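Local coordinates for protein SYE1 (Shewanella oneidensis, PDB 4AWT) that probably works as an FMN-binding NAD(P)H-dependent oxidoreductase of the yellow enzyme type, acting on CH-CH groups, at residues M41-A46 / G352-L357; V104-H109 / N241-A246; G185-Q190 / L211-E216. The protein carries 1 engineered substitution. All coordinates share one frame; numbering follows the deposited sequence.

Interaction 1 (M41-A46 / G352-L357); sequences MAIYYA and GGEKGL
L357 N gives a hydrogen bond of 2.9 Å to E354 O. This closes a beta turn from E354 to L357. The ends of both side chains come near the helix that carries Y44. The main meeting across the contact is between L357 and the ring of Y44. L357 CD1 sits over one face of that ring, 3.7 Å from its centroid and 17° off the ring normal. This is a CH-pi contact. The methyl is shifted toward the rim, and its nearest ring atom is Y44 CD1, at 3.6 Å. L357 CG follows behind and lies 3.9 Å from Y44 CG. The second methyl, L357 CD2, reaches back to Y44 CB at 4.1 Å. L357 CG is anti to its own backbone N (chi1 -175°), and this swings the branched end toward the ring. The two side chains cross at about a right angle. L357 O also approaches the ring, 3.5 Å from Y44 CD1.

The protein is a TIM barrel. Helix 39-46 falls between its first two strands, 20-22 and 53-60. The 352-357 segment is a loop after helix 331-337, in the C-terminal part of the chain. The side chain of Y44 is about 7 Å from the bound FMN.

Y44 is fitted closely on the helix side as well. Its CD2 stands 3.8 Å above the plane of the Y45 ring, over the centre. M41 O meets the Y44 ring at its edge, in plane. The Y44 hydroxyl has a weak hydrogen bond to R27 NH1, and the loop is tied to the same arginine through G356 O and R27 NH2. E354 OE1 is near I43 CD1 at the solvent side, but its hydrogen bond goes to T358 OG1.

Interaction 2 (V104-H109 / N241-A246); sequences VGRVTH and NGTVDA. With BOG (octyl beta-D-glucopyranoside), chain D.
The guanidinium of R106 turns an edge to G242 O in the facing loop. Both segments are loops of the TIM barrel. The first follows strand 96-102, and the second follows strand 230-234. V104 to V107 form a type II' beta turn, and V107 is the centre of an inverse gamma turn. R106 CG sits between its backbone N and carbonyl carbon (chi1 72°), and the chain beyond is extended to NE. This carries the flat group across to the other loop.

Two waters lie at its edge, in plane. Water 1 accepts from R106 NE at 2.9 Å and donates to N241 O at 2.7 Å. Water 2 accepts from R106 NH1 at 2.9 Å and makes only a weak bond to G242 O. That carbonyl oxygen is also 3.0 Å from R106 NH2, near the guanidinium plane. R106 NH1 has a further partner in L124 O.

V107 points toward the second loop, and its CG2 approaches N241 O at 4.1 Å. The N241 side chain serves another direction. Its ND2 donates to O6 of the bound octyl glucoside at 3.1 Å (N-H...O angle 146°) and also bonds to N184 O. With an alanine here the amide is gone, and the sugar O6 and N184 O would probably be left without this mate, the sugar's O6 end freer to turn. The side chain of N241 is about 8 Å from FMN. T243 CG2, anti to its own carbonyl carbon, ends 3.7 Å from R106 NH2, in an oblique approach.

Interaction 3 (G185-Q190 / L211-E216); sequences GYLINQ and LRFLDE. With BOG (octyl beta-D-glucopyranoside), chain D.
I188 points from its CB toward helix 212-225, and its two branches meet different residues there. CB itself makes no close contact across. CG2 is anti to the backbone N and lies 3.9 Å from L214 CB and 4.0 Å from L214 CD1. CG1 takes the other side, beside the backbone N (chi1 -60°), and reaches F213 CE2 at 3.8 Å. The chain then continues extended, and CD1 at the tip ends 4.7 Å from F213 CE2, beyond close contact. I188 crosses both partners at about a right angle. L187 adds a second apolar touch to the same ring, with CD2 3.9 Å from F213 CE2.

The turn leading into the helix is braced by the Q190 amide. Q190 NE2 donates to G185 O at 2.8 Å, nearly straight (170°). Just before the helix, Y186 OH shares a 2.7 Å hydrogen bond with O4 of the bound octyl glucoside.

In the TIM barrel, both helices lie in the connection between strands 177-181 and 230-234. I188 and L214 both touch L180 of strand 177-181, while F213 packs on I156 and V159 of helix 153-172.

Interactions 2 and 3 are buried and lie on the same side of the chain's centre, with centres 11 Å apart. They are joined directly: Q190 probably bonds through its amide to V104 O and R106 N. Both also reach the octyl glucoside, through different residues. Interaction 1 is partly buried and more peripheral. Its centre is about 31 Å from that of interaction 3, across the chain's centre. The chemistry follows place. Helix against helix in interaction 3 is apolar. Loop against loop in interaction 2 is largely polar and water-mediated. Interaction 1 sets a helix against a C-terminal loop and centres on a leucine methyl over a tyrosine ring.

Interaction 1 (M41-A46 / G352-L357)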
loop_
_atom_site.group_PDB
_atom_site.type_symbol
_atom_site.label_atom_id
_atom_site.label_comp_id
_atom_site.label_asym_id
_atom_site.label_seq_id
_atom_site.Cartn_x
_atom_site.Cartn_y
_atom_site.Cartn_z
ATOM N N MET A 41 9.728 -4.424 -14.460
ATOM C CA MET A 41 8.595 -3.903 -13.712
ATOM C C MET A 41 7.646 -3.115 -14.596
ATOM O O MET A 41 6.425 -3.204 -14.455
ATOM C CB MET A 41 9.084 -3.053 -12.550
ATOM C CG MET A 41 9.777 -3.870 -11.480
ATOM S SD MET A 41 10.673 -2.858 -10.288
ATOM C CE MET A 41 9.351 -1.792 -9.652
ATOM N N ALA A 42 8.181 -2.281 -15.516
ATOM C CA ALA A 42 7.343 -1.536 -16.417
ATOM C C ALA A 42 6.454 -2.467 -17.276
ATOM O O ALA A 42 5.274 -2.217 -17.445
ATOM C CB ALA A 42 8.190 -0.629 -17.283
ATOM N N ILE A 43 7.070 -3.535 -17.795
ATOM C CA ILE A 43 6.281 -4.512 -18.558
ATOM C C ILE A 43 5.205 -5.119 -17.688
ATOM O O ILE A 43 4.049 -5.235 -18.099
ATOM C CB ILE A 43 7.202 -5.608 -19.145
ATOM C CG1 ILE A 43 8.269 -5.038 -20.064
ATOM C CG2 ILE A 43 6.326 -6.641 -19.854
ATOM C CD1 ILE A 43 9.245 -6.073 -20.573
ATOM N N TYR A 44 5.589 -5.549 -16.493
ATOM C CA TYR A 44 4.670 -6.187 -15.543
ATOM C C TYR A 44 3.447 -5.328 -15.261
ATOM O O TYR A 44 2.312 -5.783 -15.303
ATOM C CB TYR A 44 5.450 -6.458 -14.289
ATOM C CG TYR A 44 4.668 -6.700 -13.011
ATOM C CD1 TYR A 44 3.980 -7.878 -12.786
ATOM C CD2 TYR A 44 4.652 -5.717 -12.034
ATOM C CE1 TYR A 44 3.292 -8.075 -11.620
ATOM C CE2 TYR A 44 3.999 -5.915 -10.830
ATOM C CZ TYR A 44 3.322 -7.105 -10.620
ATOM O OH TYR A 44 2.709 -7.390 -9.429
ATOM N N TYR A 45 3.676 -4.025 -14.942
ATOM C CA TYR A 45 2.560 -3.164 -14.657
ATOM C C TYR A 45 1.734 -2.892 -15.911
ATOM O O TYR A 45 0.505 -2.884 -15.873
ATOM C CB TYR A 45 3.017 -1.873 -14.010
ATOM C CG TYR A 45 3.410 -1.976 -12.560
ATOM C CD1 TYR A 45 2.416 -2.155 -11.590
ATOM C CD2 TYR A 45 4.713 -1.861 -12.132
ATOM C CE1 TYR A 45 2.730 -2.209 -10.257
ATOM C CE2 TYR A 45 5.037 -1.910 -10.785
ATOM C CZ TYR A 45 4.049 -2.081 -9.836
ATOM O OH TYR A 45 4.337 -2.087 -8.509
ATOM N N ALA A 46 2.399 -2.674 -17.049
ATOM C CA ALA A 46 1.666 -2.403 -18.284
ATOM C C ALA A 46 0.794 -3.578 -18.697
ATOM O O ALA A 46 -0.283 -3.370 -19.246
ATOM C CB ALA A 46 2.627 -2.022 -19.381
ATOM N N GLY A 352 14.289 -12.475 -7.759
ATOM C CA GLY A 352 14.412 -13.064 -9.088
ATOM C C GLY A 352 14.186 -12.071 -10.187
ATOM O O GLY A 352 14.411 -10.837 -10.073
ATOM N N GLY A 353 13.726 -12.547 -11.300
ATOM C CA GLY A 353 13.603 -11.792 -12.530
ATOM C C GLY A 353 12.227 -11.933 -13.134
ATOM O O GLY A 353 11.203 -11.911 -12.456
ATOM N N GLU A 354 12.212 -12.046 -14.481
ATOM C CA GLU A 354 10.972 -12.073 -15.179
ATOM C C GLU A 354 10.110 -13.284 -14.906
ATOM O O GLU A 354 8.885 -13.224 -15.040
ATOM C CB GLU A 354 11.199 -11.955 -16.691
ATOM C CG GLU A 354 11.514 -10.545 -17.088
ATOM C CD GLU A 354 11.082 -10.006 -18.408
ATOM O OE1 GLU A 354 9.938 -9.537 -18.761
ATOM O OE2 GLU A 354 12.155 -10.095 -19.093
ATOM N N LYS A 355 10.730 -14.410 -14.557
ATOM C CA LYS A 355 9.956 -15.626 -14.319
ATOM C C LYS A 355 9.083 -15.424 -13.091
ATOM O O LYS A 355 9.539 -15.041 -12.005
ATOM C CB LYS A 355 10.908 -16.816 -14.168
ATOM C CG LYS A 355 11.577 -17.193 -15.435
ATOM C CD LYS A 355 12.531 -18.384 -15.238
ATOM C CE LYS A 355 13.078 -18.870 -16.561
ATOM N NZ LYS A 355 13.399 -20.325 -16.461
ATOM N N GLY A 356 7.797 -15.698 -13.276
ATOM C CA GLY A 356 6.842 -15.466 -12.228
ATOM C C GLY A 356 6.483 -14.010 -12.043
ATOM O O GLY A 356 5.834 -13.673 -11.052
ATOM N N LEU A 357 6.847 -13.177 -12.989
ATOM C CA LEU A 357 6.536 -11.748 -12.986
ATOM C C LEU A 357 5.789 -11.381 -14.245
ATOM O O LEU A 357 4.611 -10.987 -14.208
ATOM C CB LEU A 357 7.786 -10.886 -12.797
ATOM C CG LEU A 357 7.508 -9.398 -12.654
ATOM C CD1 LEU A 357 6.988 -9.062 -11.261
ATOM C CD2 LEU A 357 8.752 -8.591 -12.992
#

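Interaction 2 (V104-H109 / N241-A246)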
loop_
_atom_site.group_PDB
_atom_site.type_symbol
_atom_site.label_atom_id
_atom_site.label_comp_id
_atom_site.label_asym_id
_atom_site.label_seq_id
_atom_site.Cartn_x
_atom_site.Cartn_y
_atom_site.Cartn_z
ATOM N N VAL A 104 8.257 1.434 6.686
ATOM C CA VAL A 104 7.934 0.232 7.420
ATOM C C VAL A 104 8.077 0.344 8.925
ATOM O O VAL A 104 7.620 -0.552 9.655
ATOM C CB VAL A 104 8.783 -0.951 6.933
ATOM C CG1 VAL A 104 8.544 -1.218 5.451
ATOM C CG2 VAL A 104 10.263 -0.730 7.268
ATOM N N GLY A 105 8.721 1.358 9.436
ATOM C CA GLY A 105 8.987 1.502 10.853
ATOM C C GLY A 105 9.735 0.317 11.342
ATOM O O GLY A 105 10.792 -0.070 10.822
ATOM N N ARG A 106 9.194 -0.350 12.385
ATOM C CA ARG A 106 9.877 -1.446 13.032
ATOM C C ARG A 106 9.839 -2.749 12.277
ATOM O O ARG A 106 10.482 -3.721 12.703
ATOM C CB ARG A 106 9.274 -1.698 14.429
ATOM C CG ARG A 106 7.901 -2.332 14.367
ATOM C CD ARG A 106 7.247 -2.335 15.734
ATOM N NE ARG A 106 5.907 -2.869 15.647
ATOM C CZ ARG A 106 5.128 -3.095 16.673
ATOM N NH1 ARG A 106 5.502 -2.809 17.905
ATOM N NH2 ARG A 106 3.900 -3.596 16.442
ATOM N N VAL A 107 9.090 -2.827 11.164
ATOM C CA VAL A 107 8.986 -4.092 10.418
ATOM C C VAL A 107 10.092 -4.123 9.378
ATOM O O VAL A 107 9.896 -3.895 8.191
ATOM C CB VAL A 107 7.589 -4.276 9.838
ATOM C CG1 VAL A 107 7.505 -5.616 9.146
ATOM C CG2 VAL A 107 6.520 -4.149 10.901
ATOM N N THR A 108 11.305 -4.352 9.874
ATOM C CA THR A 108 12.508 -4.392 9.069
ATOM C C THR A 108 13.605 -5.047 9.905
ATOM O O THR A 108 13.429 -5.497 11.028
ATOM C CB THR A 108 12.875 -3.010 8.554
ATOM O OG1 THR A 108 13.885 -3.174 7.556
ATOM C CG2 THR A 108 13.345 -2.068 9.653
ATOM N N HIS A 109 14.755 -5.120 9.276
ATOM C CA HIS A 109 15.973 -5.663 9.851
ATOM C C HIS A 109 17.083 -4.689 9.501
ATOM O O HIS A 109 17.053 -4.146 8.386
ATOM C CB HIS A 109 16.247 -7.045 9.275
ATOM C CG HIS A 109 17.379 -7.728 9.876
ATOM N ND1 HIS A 109 18.637 -7.547 9.541
ATOM C CD2 HIS A 109 17.447 -8.685 10.824
ATOM C CE1 HIS A 109 19.492 -8.232 10.233
ATOM N NE2 HIS A 109 18.772 -8.996 11.051
ATOM N N ASN A 241 1.110 -8.258 11.163
ATOM C CA ASN A 241 2.430 -7.680 11.334
ATOM C C ASN A 241 2.650 -7.011 12.674
ATOM O O ASN A 241 3.654 -6.338 12.877
ATOM C CB ASN A 241 2.761 -6.750 10.167
ATOM C CG ASN A 241 2.965 -7.527 8.921
ATOM O OD1 ASN A 241 3.290 -8.726 8.961
ATOM N ND2 ASN A 241 2.772 -6.845 7.808
ATOM N N GLY A 242 1.770 -7.261 13.629
ATOM C CA GLY A 242 2.039 -6.971 15.004
ATOM C C GLY A 242 1.371 -5.784 15.616
ATOM O O GLY A 242 1.651 -5.520 16.798
ATOM N N THR A 243 0.504 -5.081 14.910
ATOM C CA THR A 243 -0.213 -3.957 15.442
ATOM C C THR A 243 -1.653 -4.358 15.756
ATOM O O THR A 243 -2.387 -4.807 14.850
ATOM C CB THR A 243 -0.193 -2.753 14.489
ATOM O OG1 THR A 243 -0.668 -3.077 13.194
ATOM C CG2 THR A 243 1.202 -2.196 14.333
ATOM N N VAL A 244 -2.023 -4.131 17.024
ATOM C CA VAL A 244 -3.356 -4.396 17.542
ATOM C C VAL A 244 -3.900 -3.131 18.162
ATOM O O VAL A 244 -3.160 -2.507 18.957
ATOM C CB VAL A 244 -3.287 -5.513 18.634
ATOM C CG1 VAL A 244 -4.671 -5.804 19.195
ATOM C CG2 VAL A 244 -2.671 -6.778 18.049
ATOM N N ASP A 245 -5.132 -2.757 17.864
ATOM C CA ASP A 245 -5.784 -1.650 18.520
ATOM C C ASP A 245 -6.873 -2.191 19.457
ATOM O O ASP A 245 -7.555 -3.153 19.127
ATOM C CB ASP A 245 -6.426 -0.705 17.541
ATOM C CG ASP A 245 -6.987 0.510 18.183
ATOM O OD1 ASP A 245 -6.200 1.203 18.918
ATOM O OD2 ASP A 245 -8.172 0.785 18.032
ATOM N N ALA A 246 -7.050 -1.616 20.588
ATOM C CA ALA A 246 -8.008 -2.074 21.604
ATOM C C ALA A 246 -9.446 -1.776 21.213
ATOM O O ALA A 246 -10.354 -2.542 21.590
ATOM C CB ALA A 246 -7.729 -1.467 22.956
HETATM C C1 BOG D . 5.126 -9.514 2.979
HETATM O O1 BOG D . 5.235 -10.878 2.678
HETATM C C2 BOG D . 5.424 -8.644 1.800
HETATM O O2 BOG D . 6.768 -8.766 1.387
HETATM C C3 BOG D . 5.196 -7.152 2.095
HETATM O O3 BOG D . 5.260 -6.403 0.914
HETATM C C4 BOG D . 3.767 -6.997 2.632
HETATM O O4 BOG D . 3.567 -5.668 2.980
HETATM C C5 BOG D . 3.486 -7.929 3.804
HETATM O O5 BOG D . 3.729 -9.241 3.337
HETATM C C6 BOG D . 2.068 -7.806 4.300
HETATM O O6 BOG D . 1.985 -8.652 5.434
HETATM C "C1'" BOG D . 5.528 -11.705 3.779
HETATM C "C2'" BOG D . 5.824 -13.162 3.434
HETATM C "C3'" BOG D . 4.845 -13.780 2.484
HETATM C "C4'" BOG D . 4.753 -15.293 2.323
HETATM C "C5'" BOG D . 5.048 -15.622 0.857
HETATM C "C6'" BOG D . 6.390 -16.345 0.727
HETATM C "C7'" BOG D . 6.687 -16.643 -0.754
HETATM C "C8'" BOG D . 7.675 -17.803 -0.758
HETATM O O HOH W 1 4.233 -3.796 13.514
HETATM O O HOH W 2 3.246 -3.861 19.385
#

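Interaction 3 (G185-Q190 / L211-E216)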
loop_
_atom_site.group_PDB
_atom_site.type_symbol
_atom_site.label_atom_id
_atom_site.label_comp_id
_atom_site.label_asym_id
_atom_site.label_seq_id
_atom_site.Cartn_x
_atom_site.Cartn_y
_atom_site.Cartn_z
ATOM N N GLY A 185 0.578 -2.855 9.688
ATOM C CA GLY A 185 1.557 -2.895 10.742
ATOM C C GLY A 185 2.776 -2.023 10.529
ATOM O O GLY A 185 3.723 -2.127 11.332
ATOM N N TYR A 186 2.782 -1.168 9.519
ATOM C CA TYR A 186 3.948 -0.336 9.203
ATOM C C TYR A 186 3.948 0.930 10.044
ATOM O O TYR A 186 3.255 1.035 11.033
ATOM C CB TYR A 186 4.072 -0.203 7.682
ATOM C CG TYR A 186 4.294 -1.563 7.053
ATOM C CD1 TYR A 186 5.430 -2.311 7.340
ATOM C CD2 TYR A 186 3.368 -2.096 6.171
ATOM C CE1 TYR A 186 5.648 -3.546 6.779
ATOM C CE2 TYR A 186 3.576 -3.325 5.596
ATOM C CZ TYR A 186 4.698 -4.072 5.888
ATOM O OH TYR A 186 4.848 -5.290 5.307
ATOM N N LEU A 187 4.844 1.898 9.728
ATOM C CA LEU A 187 5.163 2.940 10.695
ATOM C C LEU A 187 3.954 3.692 11.185
ATOM O O LEU A 187 3.759 3.857 12.398
ATOM C CB LEU A 187 6.164 3.943 10.105
ATOM C CG LEU A 187 6.571 5.026 11.103
ATOM C CD1 LEU A 187 7.300 4.495 12.313
ATOM C CD2 LEU A 187 7.408 6.082 10.380
ATOM N N ILE A 188 3.146 4.224 10.272
ATOM C CA ILE A 188 2.010 5.021 10.735
ATOM C C ILE A 188 1.063 4.166 11.567
ATOM O O ILE A 188 0.510 4.615 12.581
ATOM C CB ILE A 188 1.332 5.757 9.579
ATOM C CG1 ILE A 188 2.357 6.703 8.900
ATOM C CG2 ILE A 188 0.108 6.519 10.057
ATOM C CD1 ILE A 188 1.862 7.328 7.680
ATOM N N ASN A 189 0.868 2.914 11.140
ATOM C CA ASN A 189 0.027 1.997 11.880
ATOM C C ASN A 189 0.561 1.719 13.274
ATOM O O ASN A 189 -0.239 1.454 14.194
ATOM C CB ASN A 189 -0.148 0.759 11.005
ATOM C CG ASN A 189 -1.260 -0.204 11.320
ATOM O OD1 ASN A 189 -1.508 -1.091 10.487
ATOM N ND2 ASN A 189 -1.959 -0.037 12.422
ATOM N N GLN A 190 1.880 1.776 13.466
ATOM C CA GLN A 190 2.501 1.620 14.771
ATOM C C GLN A 190 2.187 2.801 15.716
ATOM O O GLN A 190 2.329 2.623 16.918
ATOM C CB GLN A 190 4.017 1.470 14.619
ATOM C CG GLN A 190 4.418 0.160 13.947
ATOM C CD GLN A 190 5.722 0.198 13.216
ATOM O OE1 GLN A 190 6.706 0.848 13.652
ATOM N NE2 GLN A 190 5.808 -0.465 12.092
ATOM N N LEU A 211 -3.783 9.412 16.421
ATOM C CA LEU A 211 -4.051 9.792 15.036
ATOM C C LEU A 211 -3.227 10.968 14.581
ATOM O O LEU A 211 -3.276 11.337 13.394
ATOM C CB LEU A 211 -5.538 10.088 14.824
ATOM C CG LEU A 211 -6.459 8.884 15.052
ATOM C CD1 LEU A 211 -7.894 9.285 14.874
ATOM C CD2 LEU A 211 -6.118 7.730 14.144
ATOM N N ARG A 212 -2.447 11.589 15.455
ATOM C CA ARG A 212 -1.765 12.845 15.135
ATOM C C ARG A 212 -0.721 12.656 14.052
ATOM O O ARG A 212 -0.609 13.508 13.154
ATOM C CB ARG A 212 -1.148 13.433 16.417
ATOM C CG ARG A 212 -0.597 14.833 16.161
ATOM C CD ARG A 212 0.021 15.397 17.459
ATOM N NE ARG A 212 -0.909 15.382 18.578
ATOM C CZ ARG A 212 -1.911 16.165 18.773
ATOM N NH1 ARG A 212 -2.153 17.171 17.942
ATOM N NH2 ARG A 212 -2.692 15.938 19.845
ATOM N N PHE A 213 0.087 11.610 14.113
ATOM C CA PHE A 213 1.123 11.417 13.107
ATOM C C PHE A 213 0.480 11.235 11.730
ATOM O O PHE A 213 0.884 11.865 10.754
ATOM C CB PHE A 213 2.021 10.263 13.487
ATOM C CG PHE A 213 3.229 10.097 12.609
ATOM C CD1 PHE A 213 4.111 11.120 12.385
ATOM C CD2 PHE A 213 3.489 8.865 12.020
ATOM C CE1 PHE A 213 5.238 10.927 11.592
ATOM C CE2 PHE A 213 4.617 8.679 11.238
ATOM C CZ PHE A 213 5.514 9.701 11.071
ATOM N N LEU A 214 -0.569 10.400 11.648
ATOM C CA LEU A 214 -1.334 10.266 10.415
ATOM C C LEU A 214 -1.798 11.621 9.918
ATOM O O LEU A 214 -1.671 11.969 8.737
ATOM C CB LEU A 214 -2.523 9.347 10.659
ATOM C CG LEU A 214 -3.498 9.215 9.495
ATOM C CD1 LEU A 214 -2.888 8.513 8.289
ATOM C CD2 LEU A 214 -4.750 8.465 9.943
ATOM N N ASP A 215 -2.419 12.420 10.825
ATOM C CA ASP A 215 -2.930 13.706 10.464
ATOM C C ASP A 215 -1.864 14.596 9.837
ATOM O O ASP A 215 -2.062 15.246 8.823
ATOM C CB ASP A 215 -3.541 14.368 11.706
ATOM C CG ASP A 215 -4.267 15.641 11.411
ATOM O OD1 ASP A 215 -5.049 15.706 10.484
ATOM O OD2 ASP A 215 -4.217 16.511 12.271
ATOM N N GLU A 216 -0.699 14.652 10.513
ATOM C CA GLU A 216 0.355 15.524 10.088
ATOM C C GLU A 216 1.005 15.085 8.793
ATOM O O GLU A 216 1.370 15.912 7.935
ATOM C CB GLU A 216 1.394 15.656 11.207
ATOM C CG GLU A 216 0.823 16.398 12.411
ATOM C CD GLU A 216 1.754 16.516 13.594
ATOM O OE1 GLU A 216 2.858 15.940 13.532
ATOM O OE2 GLU A 216 1.389 17.136 14.600
HETATM C C1 BOG D . 5.126 -9.514 2.979
HETATM O O1 BOG D . 5.235 -10.878 2.678
HETATM C C2 BOG D . 5.424 -8.644 1.800
HETATM O O2 BOG D . 6.768 -8.766 1.387
HETATM C C3 BOG D . 5.196 -7.152 2.095
HETATM O O3 BOG D . 5.260 -6.403 0.914
HETATM C C4 BOG D . 3.767 -6.997 2.632
HETATM O O4 BOG D . 3.567 -5.668 2.980
HETATM C C5 BOG D . 3.486 -7.929 3.804
HETATM O O5 BOG D . 3.729 -9.241 3.337
HETATM C C6 BOG D . 2.068 -7.806 4.300
HETATM O O6 BOG D . 1.985 -8.652 5.434
HETATM C "C1'" BOG D . 5.528 -11.705 3.779
HETATM C "C2'" BOG D . 5.824 -13.162 3.434
HETATM C "C3'" BOG D . 4.845 -13.780 2.484
HETATM C "C4'" BOG D . 4.753 -15.293 2.323
HETATM C "C5'" BOG D . 5.048 -15.622 0.857
HETATM C "C6'" BOG D . 6.390 -16.345 0.727
HETATM C "C7'" BOG D . 6.687 -16.643 -0.754
HETATM C "C8'" BOG D . 7.675 -17.803 -0.758
#